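Local coordinates for activator of Hsp90 ATPase homologue 1/2-like C-terminal domain-containing protein (Nitrosomonas europaea, PDB 1XFS) that is of unknown function but belongs to the AHA1 family, relatives of the Hsp90 ATPase activator with a Bet v 1-like fold, at residues 59-64 with 71-76; 87-92 with 113-118; 30-35 with 49-54; 42-47 with 64-69. One frame throughout, in Å; residues are numbered along the deposited sequence.

Along the chain, contacts 3 and 4 interlock, because their segments alternate. Contact 4 in turn crosses contact 1, with which it shares Q64, and contact 2 comes last. All four reach one seven-stranded antiparallel sheet. Contact 1 pairs strands 58-64 and 70-81. Contact 2 joins strands 85-89 and 115-122, its centre about 12 Å from that of contact 1. Contacts 3 and 4 both use the edge strand 45-51, their centres about 19 Å apart. Contact 3 packs the helical 30-35 segment on it, and contact 4 ties it to the hairpin loop. Contacts 2 and 4 lie farthest apart, about 22 Å between centres. Contacts 1, 3 and 4 fasten one side of the sheet; only contact 2 meets the second subunit.

Contact 1: 59-64 with 71-76; sequences FYTVMQ and FPNSGC
F71 exchanges two backbone hydrogen bonds with selenomethionine M63. F71 N gives to M63 O at 2.7 Å, in the plane of that carbonyl. M63 N reaches F71 O at 3.1 Å, from above the carbonyl plane. The F71 ring turns an edge to the same M63 carbonyl, with CD1 3.7 Å from M63 O.

P72 has no N-H to give. It stands opposite V62 in a non-hydrogen-bonded pair, where none is needed. Its CB also meets CE1 of the Y60 ring at 4.2 Å.

N73 and T61 form the next hydrogen-bonded pair. N73 N lies 2.6 Å from T61 O, nearly along the C=O axis, and T61 N answers to N73 O. T61 OG1 sits in the crowded position between its backbone N and carbonyl carbon (chi1 60°). This puts OG1 3.4 Å from N73 CB. The bent M63 side chain crosses that of N73 at about a right angle.

S74 pairs with Y60 without backbone bonds. G75 N then gives to F59 O at 2.8 Å, and F59 N gives back to G75 O. The F59 ring leads away, toward F39, F77 and W88.

Hydrogen-bonded and non-hydrogen-bonded pairs alternate as in any antiparallel ladder. The short loop between strands 58-64 and 70-81 makes this one a beta hairpin of the Bet v 1-like sheet.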
loop_
_atom_site.group_PDB
_atom_site.type_symbol
_atom_site.label_atom_id
_atom_site.label_comp_id
_atom_site.label_asym_id
_atom_site.label_seq_id
_atom_site.Cartn_x
_atom_site.Cartn_y
_atom_site.Cartn_z
ATOM N N PHE A 59 -9.480 -2.053 6.715
ATOM C CA PHE A 59 -10.457 -3.023 6.237
ATOM C C PHE A 59 -10.253 -4.177 7.225
ATOM O O PHE A 59 -9.308 -4.960 7.091
ATOM C CB PHE A 59 -10.132 -3.463 4.803
ATOM C CG PHE A 59 -11.163 -4.372 4.195
ATOM C CD1 PHE A 59 -10.904 -5.041 3.000
ATOM C CD2 PHE A 59 -12.390 -4.575 4.823
ATOM C CE1 PHE A 59 -11.853 -5.909 2.437
ATOM C CE2 PHE A 59 -13.347 -5.438 4.273
ATOM C CZ PHE A 59 -13.078 -6.108 3.074
ATOM N N TYR A 60 -11.122 -4.249 8.236
ATOM C CA TYR A 60 -11.039 -5.266 9.290
ATOM C C TYR A 60 -12.190 -6.259 9.217
ATOM O O TYR A 60 -13.351 -5.878 9.070
ATOM C CB TYR A 60 -11.057 -4.585 10.668
ATOM C CG TYR A 60 -11.193 -5.515 11.869
ATOM C CD1 TYR A 60 -10.100 -6.217 12.371
ATOM C CD2 TYR A 60 -12.422 -5.671 12.515
ATOM C CE1 TYR A 60 -10.227 -7.054 13.498
ATOM C CE2 TYR A 60 -12.558 -6.505 13.633
ATOM C CZ TYR A 60 -11.457 -7.191 14.119
ATOM O OH TYR A 60 -11.605 -8.008 15.222
ATOM N N THR A 61 -11.866 -7.540 9.320
ATOM C CA THR A 61 -12.894 -8.565 9.285
ATOM C C THR A 61 -12.506 -9.717 10.198
ATOM O O THR A 61 -11.328 -9.973 10.418
ATOM C CB THR A 61 -13.097 -9.111 7.852
ATOM O OG1 THR A 61 -11.871 -9.681 7.381
ATOM C CG2 THR A 61 -13.523 -7.995 6.909
ATOM N N VAL A 62 -13.506 -10.386 10.761
ATOM C CA VAL A 62 -13.251 -11.538 11.611
ATOM C C VAL A 62 -13.968 -12.702 10.958
ATOM O O VAL A 62 -15.195 -12.720 10.880
ATOM C CB VAL A 62 -13.796 -11.355 13.037
ATOM C CG1 VAL A 62 -13.545 -12.627 13.843
ATOM C CG2 VAL A 62 -13.118 -10.169 13.705
HETATM N N MSE A 63 -13.186 -13.652 10.460
HETATM C CA MSE A 63 -13.728 -14.826 9.796
HETATM C C MSE A 63 -13.838 -16.002 10.761
HETATM O O MSE A 63 -12.958 -16.221 11.592
HETATM C CB MSE A 63 -12.828 -15.216 8.625
HETATM C CG MSE A 63 -12.769 -14.181 7.517
HETATM SE SE MSE A 63 -11.395 -14.598 6.234
HETATM C CE MSE A 63 -12.145 -16.217 5.503
ATOM N N GLN A 64 -14.927 -16.752 10.646
ATOM C CA GLN A 64 -15.140 -17.918 11.494
ATOM C C GLN A 64 -15.311 -19.137 10.596
ATOM O O GLN A 64 -16.141 -19.134 9.680
ATOM C CB GLN A 64 -16.385 -17.730 12.362
ATOM C CG GLN A 64 -16.608 -18.845 13.373
ATOM C CD GLN A 64 -17.838 -18.624 14.240
ATOM O OE1 GLN A 64 -17.909 -17.665 15.011
ATOM N NE2 GLN A 64 -18.823 -19.509 14.106
ATOM N N PHE A 71 -10.730 -15.877 13.017
ATOM C CA PHE A 71 -9.476 -15.357 12.495
ATOM C C PHE A 71 -9.610 -13.880 12.142
ATOM O O PHE A 71 -10.194 -13.524 11.119
ATOM C CB PHE A 71 -9.040 -16.150 11.257
ATOM C CG PHE A 71 -8.937 -17.637 11.489
ATOM C CD1 PHE A 71 -10.066 -18.445 11.415
ATOM C CD2 PHE A 71 -7.712 -18.226 11.790
ATOM C CE1 PHE A 71 -9.978 -19.822 11.638
ATOM C CE2 PHE A 71 -7.613 -19.602 12.014
ATOM C CZ PHE A 71 -8.749 -20.398 11.937
ATOM N N PRO A 72 -9.090 -12.995 13.006
ATOM C CA PRO A 72 -9.165 -11.556 12.742
ATOM C C PRO A 72 -8.251 -11.201 11.571
ATOM O O PRO A 72 -7.072 -11.567 11.565
ATOM C CB PRO A 72 -8.694 -10.943 14.060
ATOM C CG PRO A 72 -7.698 -11.957 14.553
ATOM C CD PRO A 72 -8.431 -13.258 14.298
ATOM N N ASN A 73 -8.803 -10.508 10.579
ATOM C CA ASN A 73 -8.043 -10.101 9.400
ATOM C C ASN A 73 -7.978 -8.577 9.380
ATOM O O ASN A 73 -8.982 -7.906 9.606
ATOM C CB ASN A 73 -8.725 -10.582 8.113
ATOM C CG ASN A 73 -9.288 -11.986 8.233
ATOM O OD1 ASN A 73 -10.287 -12.210 8.917
ATOM N ND2 ASN A 73 -8.647 -12.939 7.564
ATOM N N SER A 74 -6.797 -8.034 9.111
ATOM C CA SER A 74 -6.625 -6.589 9.067
ATOM C C SER A 74 -5.927 -6.193 7.775
ATOM O O SER A 74 -4.846 -6.694 7.462
ATOM C CB SER A 74 -5.807 -6.121 10.274
ATOM O OG SER A 74 -5.649 -4.715 10.274
ATOM N N GLY A 75 -6.559 -5.300 7.024
ATOM C CA GLY A 75 -5.983 -4.861 5.769
ATOM C C GLY A 75 -6.082 -3.356 5.627
ATOM O O GLY A 75 -6.565 -2.667 6.529
ATOM N N CYS A 76 -5.635 -2.849 4.484
ATOM C CA CYS A 76 -5.633 -1.409 4.225
ATOM C C CYS A 76 -6.100 -1.112 2.799
ATOM O O CYS A 76 -5.662 -1.767 1.861
ATOM C CB CYS A 76 -4.202 -0.882 4.413
ATOM S SG CYS A 76 -3.985 0.894 4.282
#

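Contact 2: 87-92 with 113-118; sequences IWTSAL and VMTAVI
This is an antiparallel strand pair of the Bet v 1-like sheet, between 85-89 and 115-122, followed by an ST turn where strand 85-89 leaves the sheet. W88 and A116 form the hydrogen-bonded pair. A116 N gives to W88 O at 2.8 Å, almost along the C=O axis, and W88 N gives to A116 O in the carbonyl plane. Beyond the strand end, S90 N points at M114 O at 2.9 Å, again nearly along the axis. S90 OG stands in the crowded position between its own backbone N and carbonyl carbon (chi1 60°). From there it accepts from M114 N at 3.0 Å, so S90 grips selenomethionine M114 at both ends of its backbone.

T89 and T115 meet by their hydroxyls on one face of the sheet, OG1 to OG1 2.8 Å. M114 O also lies near T89 OG1. T89 OG1 in turn accepts from A91 N, which makes the ST turn. T115 OG1 is also bonded to Y96 O of the second subunit, so T115 lies at the contact with that subunit. Beside the threonines, I87 and V117 lie side by side and point the same way.

W88 and A116 share the other face of the sheet. W88 CG takes the crowded position (chi1 64°), which swings the indole along the partner strand. W88 CH2 reaches I118 CG1 at 3.5 Å. A116 CB sits over the indole face in a CH-pi contact, 3.8 Å from the centroid of the W88 five-membered ring.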
loop_
_atom_site.group_PDB
_atom_site.type_symbol
_atom_site.label_atom_id
_atom_site.label_comp_id
_atom_site.label_asym_id
_atom_site.label_seq_id
_atom_site.Cartn_x
_atom_site.Cartn_y
_atom_site.Cartn_z
ATOM N N ILE A 87 -9.051 -1.402 -4.384
ATOM C CA ILE A 87 -7.822 -2.137 -4.125
ATOM C C ILE A 87 -7.524 -2.124 -2.647
ATOM O O ILE A 87 -7.539 -1.064 -2.021
ATOM C CB ILE A 87 -6.601 -1.510 -4.847
ATOM C CG1 ILE A 87 -6.830 -1.484 -6.373
ATOM C CG2 ILE A 87 -5.329 -2.309 -4.515
ATOM C CD1 ILE A 87 -5.643 -0.935 -7.174
ATOM N N TRP A 88 -7.289 -3.300 -2.072
ATOM C CA TRP A 88 -6.935 -3.374 -0.655
ATOM C C TRP A 88 -5.805 -4.381 -0.524
ATOM O O TRP A 88 -5.608 -5.223 -1.401
ATOM C CB TRP A 88 -8.143 -3.777 0.210
ATOM C CG TRP A 88 -8.688 -5.146 -0.041
ATOM C CD1 TRP A 88 -8.246 -6.324 0.499
ATOM C CD2 TRP A 88 -9.787 -5.483 -0.891
ATOM N NE1 TRP A 88 -9.005 -7.369 0.036
ATOM C CE2 TRP A 88 -9.954 -6.884 -0.818
ATOM C CE3 TRP A 88 -10.647 -4.738 -1.706
ATOM C CZ2 TRP A 88 -10.949 -7.555 -1.538
ATOM C CZ3 TRP A 88 -11.636 -5.407 -2.420
ATOM C CH2 TRP A 88 -11.778 -6.802 -2.330
ATOM N N THR A 89 -5.036 -4.275 0.548
ATOM C CA THR A 89 -3.923 -5.183 0.738
ATOM C C THR A 89 -3.837 -5.674 2.174
ATOM O O THR A 89 -4.275 -4.988 3.096
ATOM C CB THR A 89 -2.578 -4.496 0.379
ATOM O OG1 THR A 89 -1.511 -5.448 0.491
ATOM C CG2 THR A 89 -2.292 -3.313 1.312
ATOM N N SER A 90 -3.299 -6.876 2.364
ATOM C CA SER A 90 -3.131 -7.399 3.713
ATOM C C SER A 90 -1.672 -7.229 4.122
ATOM O O SER A 90 -1.282 -7.608 5.217
ATOM C CB SER A 90 -3.574 -8.870 3.799
ATOM O OG SER A 90 -2.835 -9.705 2.945
ATOM N N ALA A 91 -0.872 -6.638 3.234
ATOM C CA ALA A 91 0.551 -6.406 3.507
ATOM C C ALA A 91 0.684 -5.163 4.383
ATOM O O ALA A 91 1.731 -4.923 5.000
ATOM C CB ALA A 91 1.318 -6.203 2.207
ATOM N N LEU A 92 -0.384 -4.370 4.426
ATOM C CA LEU A 92 -0.409 -3.153 5.230
ATOM C C LEU A 92 -1.693 -3.117 6.049
ATOM O O LEU A 92 -2.689 -3.740 5.680
ATOM C CB LEU A 92 -0.379 -1.914 4.329
ATOM C CG LEU A 92 0.774 -1.715 3.344
ATOM C CD1 LEU A 92 0.552 -0.416 2.568
ATOM C CD2 LEU A 92 2.097 -1.646 4.110
ATOM N N VAL A 113 -0.344 -13.355 2.386
ATOM C CA VAL A 113 -0.290 -11.920 2.119
ATOM C C VAL A 113 -0.701 -11.662 0.673
ATOM O O VAL A 113 -0.208 -12.314 -0.245
ATOM C CB VAL A 113 1.139 -11.361 2.323
ATOM C CG1 VAL A 113 1.158 -9.876 2.021
ATOM C CG2 VAL A 113 1.614 -11.629 3.739
HETATM N N MSE A 114 -1.596 -10.706 0.457
HETATM C CA MSE A 114 -2.026 -10.429 -0.901
HETATM C C MSE A 114 -2.538 -9.011 -1.085
HETATM O O MSE A 114 -2.818 -8.304 -0.117
HETATM C CB MSE A 114 -3.158 -11.387 -1.290
HETATM C CG MSE A 114 -4.440 -11.173 -0.480
HETATM SE SE MSE A 114 -5.983 -12.089 -1.230
HETATM C CE MSE A 114 -6.336 -13.354 0.192
ATOM N N THR A 115 -2.634 -8.599 -2.341
ATOM C CA THR A 115 -3.221 -7.312 -2.674
ATOM C C THR A 115 -4.291 -7.688 -3.678
ATOM O O THR A 115 -4.026 -8.382 -4.660
ATOM C CB THR A 115 -2.237 -6.316 -3.305
ATOM O OG1 THR A 115 -1.322 -5.866 -2.299
ATOM C CG2 THR A 115 -2.999 -5.096 -3.863
ATOM N N ALA A 116 -5.513 -7.258 -3.392
ATOM C CA ALA A 116 -6.652 -7.558 -4.236
ATOM C C ALA A 116 -7.021 -6.334 -5.048
ATOM O O ALA A 116 -7.092 -5.223 -4.522
ATOM C CB ALA A 116 -7.830 -7.978 -3.364
ATOM N N VAL A 117 -7.226 -6.538 -6.339
ATOM C CA VAL A 117 -7.629 -5.459 -7.214
ATOM C C VAL A 117 -8.963 -5.899 -7.791
ATOM O O VAL A 117 -9.063 -6.957 -8.412
ATOM C CB VAL A 117 -6.614 -5.225 -8.351
ATOM C CG1 VAL A 117 -7.155 -4.167 -9.313
ATOM C CG2 VAL A 117 -5.279 -4.775 -7.776
ATOM N N ILE A 118 -9.991 -5.099 -7.547
ATOM C CA ILE A 118 -11.324 -5.405 -8.034
ATOM C C ILE A 118 -11.724 -4.333 -9.035
ATOM O O ILE A 118 -11.728 -3.154 -8.706
ATOM C CB ILE A 118 -12.356 -5.405 -6.885
ATOM C CG1 ILE A 118 -11.947 -6.402 -5.805
ATOM C CG2 ILE A 118 -13.736 -5.721 -7.435
ATOM C CD1 ILE A 118 -11.716 -7.814 -6.310
#

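Contact 3: 30-35 with 49-54; sequences TEPELL and CRVDLR
In this Bet v 1-like fold, the helical segment that follows helix 22-30 packs here against the edge strand 45-51 of the sheet. No hydrogen bond crosses between 30-35 and 49-54, and the join is made by side chains. E31 links the two helices and is the N-cap residue of 32-35. Its carbonyl O accepts from both L34 N and L35 N, which fixes the turn that presents P32 and L35 to the strand.

C49 and V51, either side of R50 in the sequence, both point toward the helix. C49 SG is anti to its backbone N (chi1 178°) and reaches P32 CB at 3.9 Å. V51 places CG1 anti to its backbone N and CG2 beside it. The two branches part company: CG1 goes to T30 O at 3.6 Å, and CG2 goes to the proline and leucine. P32 CG touches V51 CG2 at 3.6 Å, crossing obliquely. L35, with CG anti to its carbonyl carbon, rests CD1 against both strand residues, 3.8 Å from V51 CG2 and 4.0 Å from C49 SG.

L53 is the centre of an inverse gamma turn just beyond the strand. Its CG is anti to the backbone N (chi1 -162°), and both methyls reach T30. F77, V80 and L86 also touch this leucine. An alanine here would lose both methyls and would probably loosen the packing around T30. T30 OG1 is bonded to W26 O, which leaves the carbon side of the threonine to L53: T30 CG2 meets L53 CD1 at 3.7 Å, and T30 CB meets L53 CD2 at 3.6 Å.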
loop_
_atom_site.group_PDB
_atom_site.type_symbol
_atom_site.label_atom_id
_atom_site.label_comp_id
_atom_site.label_asym_id
_atom_site.label_seq_id
_atom_site.Cartn_x
_atom_site.Cartn_y
_atom_site.Cartn_z
ATOM N N THR A 30 -18.390 -2.578 -0.625
ATOM C CA THR A 30 -17.922 -1.594 0.340
ATOM C C THR A 30 -18.697 -1.384 1.640
ATOM O O THR A 30 -18.199 -0.713 2.548
ATOM C CB THR A 30 -17.797 -0.240 -0.361
ATOM O OG1 THR A 30 -19.082 0.158 -0.859
ATOM C CG2 THR A 30 -16.836 -0.353 -1.541
ATOM N N GLU A 31 -19.903 -1.932 1.738
ATOM C CA GLU A 31 -20.703 -1.763 2.950
ATOM C C GLU A 31 -20.628 -2.983 3.866
ATOM O O GLU A 31 -21.051 -4.080 3.500
ATOM C CB GLU A 31 -22.164 -1.477 2.581
ATOM C CG GLU A 31 -22.347 -0.196 1.768
ATOM C CD GLU A 31 -23.806 0.139 1.509
ATOM O OE1 GLU A 31 -24.073 1.048 0.691
ATOM O OE2 GLU A 31 -24.688 -0.497 2.132
ATOM N N PRO A 32 -20.091 -2.803 5.082
ATOM C CA PRO A 32 -19.960 -3.895 6.052
ATOM C C PRO A 32 -21.238 -4.731 6.221
ATOM O O PRO A 32 -21.178 -5.956 6.230
ATOM C CB PRO A 32 -19.559 -3.167 7.334
ATOM C CG PRO A 32 -18.738 -2.020 6.811
ATOM C CD PRO A 32 -19.571 -1.540 5.635
ATOM N N GLU A 33 -22.385 -4.065 6.336
ATOM C CA GLU A 33 -23.657 -4.760 6.503
ATOM C C GLU A 33 -23.936 -5.755 5.379
ATOM O O GLU A 33 -24.638 -6.749 5.579
ATOM C CB GLU A 33 -24.808 -3.753 6.603
ATOM C CG GLU A 33 -24.950 -3.107 7.977
ATOM C CD GLU A 33 -25.526 -4.057 9.018
ATOM O OE1 GLU A 33 -26.749 -4.313 8.982
ATOM O OE2 GLU A 33 -24.758 -4.560 9.866
ATOM N N LEU A 34 -23.390 -5.484 4.195
ATOM C CA LEU A 34 -23.566 -6.367 3.043
ATOM C C LEU A 34 -22.399 -7.345 2.954
ATOM O O LEU A 34 -22.586 -8.534 2.704
ATOM C CB LEU A 34 -23.653 -5.544 1.752
ATOM C CG LEU A 34 -24.911 -4.679 1.613
ATOM C CD1 LEU A 34 -24.818 -3.779 0.380
ATOM C CD2 LEU A 34 -26.122 -5.595 1.513
ATOM N N LEU A 35 -21.191 -6.831 3.159
ATOM C CA LEU A 35 -19.989 -7.650 3.113
ATOM C C LEU A 35 -20.076 -8.879 4.004
ATOM O O LEU A 35 -19.698 -9.973 3.599
ATOM C CB LEU A 35 -18.777 -6.821 3.535
ATOM C CG LEU A 35 -18.172 -5.914 2.462
ATOM C CD1 LEU A 35 -17.214 -4.914 3.106
ATOM C CD2 LEU A 35 -17.445 -6.768 1.434
ATOM N N CYS A 49 -16.998 -6.936 10.911
ATOM C CA CYS A 49 -16.471 -6.284 9.723
ATOM C C CYS A 49 -16.506 -4.776 9.913
ATOM O O CYS A 49 -17.565 -4.197 10.170
ATOM C CB CYS A 49 -17.283 -6.680 8.486
ATOM S SG CYS A 49 -16.719 -5.870 6.958
ATOM N N ARG A 50 -15.336 -4.151 9.797
ATOM C CA ARG A 50 -15.195 -2.706 9.944
ATOM C C ARG A 50 -14.555 -2.183 8.661
ATOM O O ARG A 50 -13.563 -2.737 8.182
ATOM C CB ARG A 50 -14.287 -2.367 11.130
ATOM C CG ARG A 50 -14.821 -2.792 12.493
ATOM C CD ARG A 50 -15.926 -1.864 12.971
ATOM N NE ARG A 50 -15.449 -0.493 13.155
ATOM C CZ ARG A 50 -16.207 0.512 13.581
ATOM N NH1 ARG A 50 -17.485 0.304 13.875
ATOM N NH2 ARG A 50 -15.692 1.728 13.708
ATOM N N VAL A 51 -15.131 -1.121 8.108
ATOM C CA VAL A 51 -14.626 -0.527 6.876
ATOM C C VAL A 51 -14.501 0.997 6.949
ATOM O O VAL A 51 -15.463 1.684 7.278
ATOM C CB VAL A 51 -15.560 -0.878 5.678
ATOM C CG1 VAL A 51 -15.217 -0.010 4.466
ATOM C CG2 VAL A 51 -15.426 -2.356 5.324
ATOM N N ASP A 52 -13.304 1.513 6.663
ATOM C CA ASP A 52 -13.054 2.959 6.604
ATOM C C ASP A 52 -12.670 3.079 5.126
ATOM O O ASP A 52 -11.505 2.884 4.760
ATOM C CB ASP A 52 -11.885 3.366 7.517
ATOM C CG ASP A 52 -11.592 4.868 7.474
ATOM O OD1 ASP A 52 -10.588 5.299 8.082
ATOM O OD2 ASP A 52 -12.363 5.624 6.847
ATOM N N LEU A 53 -13.659 3.386 4.287
ATOM C CA LEU A 53 -13.479 3.439 2.831
ATOM C C LEU A 53 -12.759 4.656 2.266
ATOM O O LEU A 53 -13.379 5.596 1.767
ATOM C CB LEU A 53 -14.844 3.282 2.148
ATOM C CG LEU A 53 -14.848 2.894 0.670
ATOM C CD1 LEU A 53 -14.318 1.475 0.496
ATOM C CD2 LEU A 53 -16.265 2.991 0.131
ATOM N N ARG A 54 -11.437 4.602 2.336
ATOM C CA ARG A 54 -10.575 5.656 1.840
ATOM C C ARG A 54 -9.164 5.091 1.800
ATOM O O ARG A 54 -8.861 4.121 2.489
ATOM C CB ARG A 54 -10.596 6.859 2.794
ATOM C CG ARG A 54 -10.100 6.531 4.195
ATOM C CD ARG A 54 -10.103 7.748 5.112
ATOM N NE ARG A 54 -9.586 7.426 6.443
ATOM C CZ ARG A 54 -8.314 7.138 6.708
ATOM N NH1 ARG A 54 -7.412 7.135 5.734
ATOM N NH2 ARG A 54 -7.938 6.846 7.947
#

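Contact 4: 42-47 with 64-69; sequences KPWSIS and QDPEGN
S45 and Q64 exchange both backbone hydrogen bonds, which ties the start of strand 45-51 to the end of strand 58-64. S45 N gives to Q64 O at 3.1 Å, in the carbonyl plane. Q64 N gives to S45 O at 2.9 Å, from above the plane. The polar ends of S47 and Q64 have a common outside partner: K70 NZ is bonded to both S47 OG and Q64 OE1.

W44 lays its indole across the loop, and one face takes two carbons. D65 CB sits 3.5 Å from the centroid of the W44 six-membered ring, and P66 CD lies over the five-membered ring. Both are CH-pi contacts. An alanine in place of the tryptophan would remove this indole face and would probably leave the D65-P66 corner less firmly held.

The D65 carboxylate points into its own loop, its plane 86° from the indole. D65 OD1 takes N69 N at 2.8 Å, from above the carboxylate plane, and a weak bond from E67 N. D65 OD2 uses its syn lone pair for N69 ND2 at 3.1 Å. G68 N gives to D65 O at 2.9 Å, closing a type I turn. D65 N gives to N69 O.

The indole thus packs on the D65 CB and P66 CD side of the loop. With N-H donors at both carboxylate oxygens, D65 is likely to stay ionised, its negative charge stabilised by the N-H groups of its own loop.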
loop_
_atom_site.group_PDB
_atom_site.type_symbol
_atom_site.label_atom_id
_atom_site.label_comp_id
_atom_site.label_asym_id
_atom_site.label_seq_id
_atom_site.Cartn_x
_atom_site.Cartn_y
_atom_site.Cartn_z
ATOM N N LYS A 42 -19.738 -19.891 2.427
ATOM C CA LYS A 42 -20.365 -20.713 3.455
ATOM C C LYS A 42 -19.732 -22.099 3.389
ATOM O O LYS A 42 -19.207 -22.493 2.348
ATOM C CB LYS A 42 -21.870 -20.808 3.213
ATOM C CG LYS A 42 -22.573 -19.462 3.164
ATOM C CD LYS A 42 -24.071 -19.615 2.967
ATOM C CE LYS A 42 -24.758 -18.258 2.980
ATOM N NZ LYS A 42 -26.233 -18.364 2.820
ATOM N N PRO A 43 -19.803 -22.874 4.485
ATOM C CA PRO A 43 -20.408 -22.538 5.779
ATOM C C PRO A 43 -19.679 -21.472 6.591
ATOM O O PRO A 43 -20.128 -21.102 7.679
ATOM C CB PRO A 43 -20.450 -23.888 6.490
ATOM C CG PRO A 43 -19.209 -24.546 5.995
ATOM C CD PRO A 43 -19.250 -24.240 4.514
ATOM N N TRP A 44 -18.555 -20.982 6.075
ATOM C CA TRP A 44 -17.803 -19.941 6.772
ATOM C C TRP A 44 -18.694 -18.723 6.938
ATOM O O TRP A 44 -19.666 -18.556 6.204
ATOM C CB TRP A 44 -16.560 -19.539 5.976
ATOM C CG TRP A 44 -15.455 -20.531 6.013
ATOM C CD1 TRP A 44 -15.490 -21.817 5.563
ATOM C CD2 TRP A 44 -14.129 -20.312 6.505
ATOM N NE1 TRP A 44 -14.266 -22.414 5.741
ATOM C CE2 TRP A 44 -13.411 -21.511 6.318
ATOM C CE3 TRP A 44 -13.477 -19.214 7.087
ATOM C CZ2 TRP A 44 -12.069 -21.648 6.691
ATOM C CZ3 TRP A 44 -12.143 -19.350 7.459
ATOM C CH2 TRP A 44 -11.454 -20.560 7.258
ATOM N N SER A 45 -18.357 -17.870 7.899
ATOM C CA SER A 45 -19.143 -16.674 8.142
ATOM C C SER A 45 -18.269 -15.538 8.656
ATOM O O SER A 45 -17.082 -15.730 8.928
ATOM C CB SER A 45 -20.248 -16.969 9.158
ATOM O OG SER A 45 -19.696 -17.423 10.384
ATOM N N ILE A 46 -18.860 -14.355 8.778
ATOM C CA ILE A 46 -18.143 -13.184 9.274
ATOM C C ILE A 46 -18.717 -12.756 10.617
ATOM O O ILE A 46 -19.905 -12.451 10.725
ATOM C CB ILE A 46 -18.244 -12.009 8.291
ATOM C CG1 ILE A 46 -17.591 -12.395 6.961
ATOM C CG2 ILE A 46 -17.571 -10.775 8.884
ATOM C CD1 ILE A 46 -17.611 -11.302 5.924
ATOM N N SER A 47 -17.858 -12.727 11.632
ATOM C CA SER A 47 -18.254 -12.360 12.990
ATOM C C SER A 47 -18.174 -10.859 13.232
ATOM O O SER A 47 -18.770 -10.342 14.180
ATOM C CB SER A 47 -17.359 -13.078 14.000
ATOM O OG SER A 47 -17.309 -14.470 13.729
ATOM N N GLN A 64 -14.927 -16.752 10.646
ATOM C CA GLN A 64 -15.140 -17.918 11.494
ATOM C C GLN A 64 -15.311 -19.137 10.596
ATOM O O GLN A 64 -16.141 -19.134 9.680
ATOM C CB GLN A 64 -16.385 -17.730 12.362
ATOM C CG GLN A 64 -16.608 -18.845 13.373
ATOM C CD GLN A 64 -17.838 -18.624 14.240
ATOM O OE1 GLN A 64 -17.909 -17.665 15.011
ATOM N NE2 GLN A 64 -18.823 -19.509 14.106
ATOM N N ASP A 65 -14.512 -20.169 10.845
ATOM C CA ASP A 65 -14.595 -21.384 10.041
ATOM C C ASP A 65 -15.670 -22.308 10.609
ATOM O O ASP A 65 -16.228 -22.034 11.671
ATOM C CB ASP A 65 -13.237 -22.106 9.980
ATOM C CG ASP A 65 -12.714 -22.527 11.344
ATOM O OD1 ASP A 65 -13.519 -22.730 12.263
ATOM O OD2 ASP A 65 -11.481 -22.674 11.480
ATOM N N PRO A 66 -15.994 -23.404 9.902
ATOM C CA PRO A 66 -17.024 -24.314 10.413
ATOM C C PRO A 66 -16.662 -24.948 11.748
ATOM O O PRO A 66 -17.534 -25.429 12.472
ATOM C CB PRO A 66 -17.176 -25.335 9.284
ATOM C CG PRO A 66 -15.819 -25.351 8.658
ATOM C CD PRO A 66 -15.456 -23.888 8.621
ATOM N N GLU A 67 -15.376 -24.939 12.077
ATOM C CA GLU A 67 -14.909 -25.516 13.334
ATOM C C GLU A 67 -15.142 -24.563 14.507
ATOM O O GLU A 67 -15.005 -24.950 15.669
ATOM C CB GLU A 67 -13.426 -25.869 13.224
ATOM C CG GLU A 67 -13.160 -27.073 12.326
ATOM C CD GLU A 67 -11.716 -27.163 11.878
ATOM O OE1 GLU A 67 -11.289 -26.306 11.075
ATOM O OE2 GLU A 67 -11.007 -28.089 12.324
ATOM N N GLY A 68 -15.497 -23.321 14.197
ATOM C CA GLY A 68 -15.758 -22.347 15.242
ATOM C C GLY A 68 -14.592 -21.431 15.549
ATOM O O GLY A 68 -14.695 -20.559 16.412
ATOM N N ASN A 69 -13.479 -21.626 14.850
ATOM C CA ASN A 69 -12.297 -20.800 15.066
ATOM C C ASN A 69 -12.474 -19.435 14.413
ATOM O O ASN A 69 -12.991 -19.332 13.301
ATOM C CB ASN A 69 -11.056 -21.479 14.483
ATOM C CG ASN A 69 -10.810 -22.849 15.076
ATOM O OD1 ASN A 69 -10.719 -23.000 16.292
ATOM N ND2 ASN A 69 -10.705 -23.858 14.218
#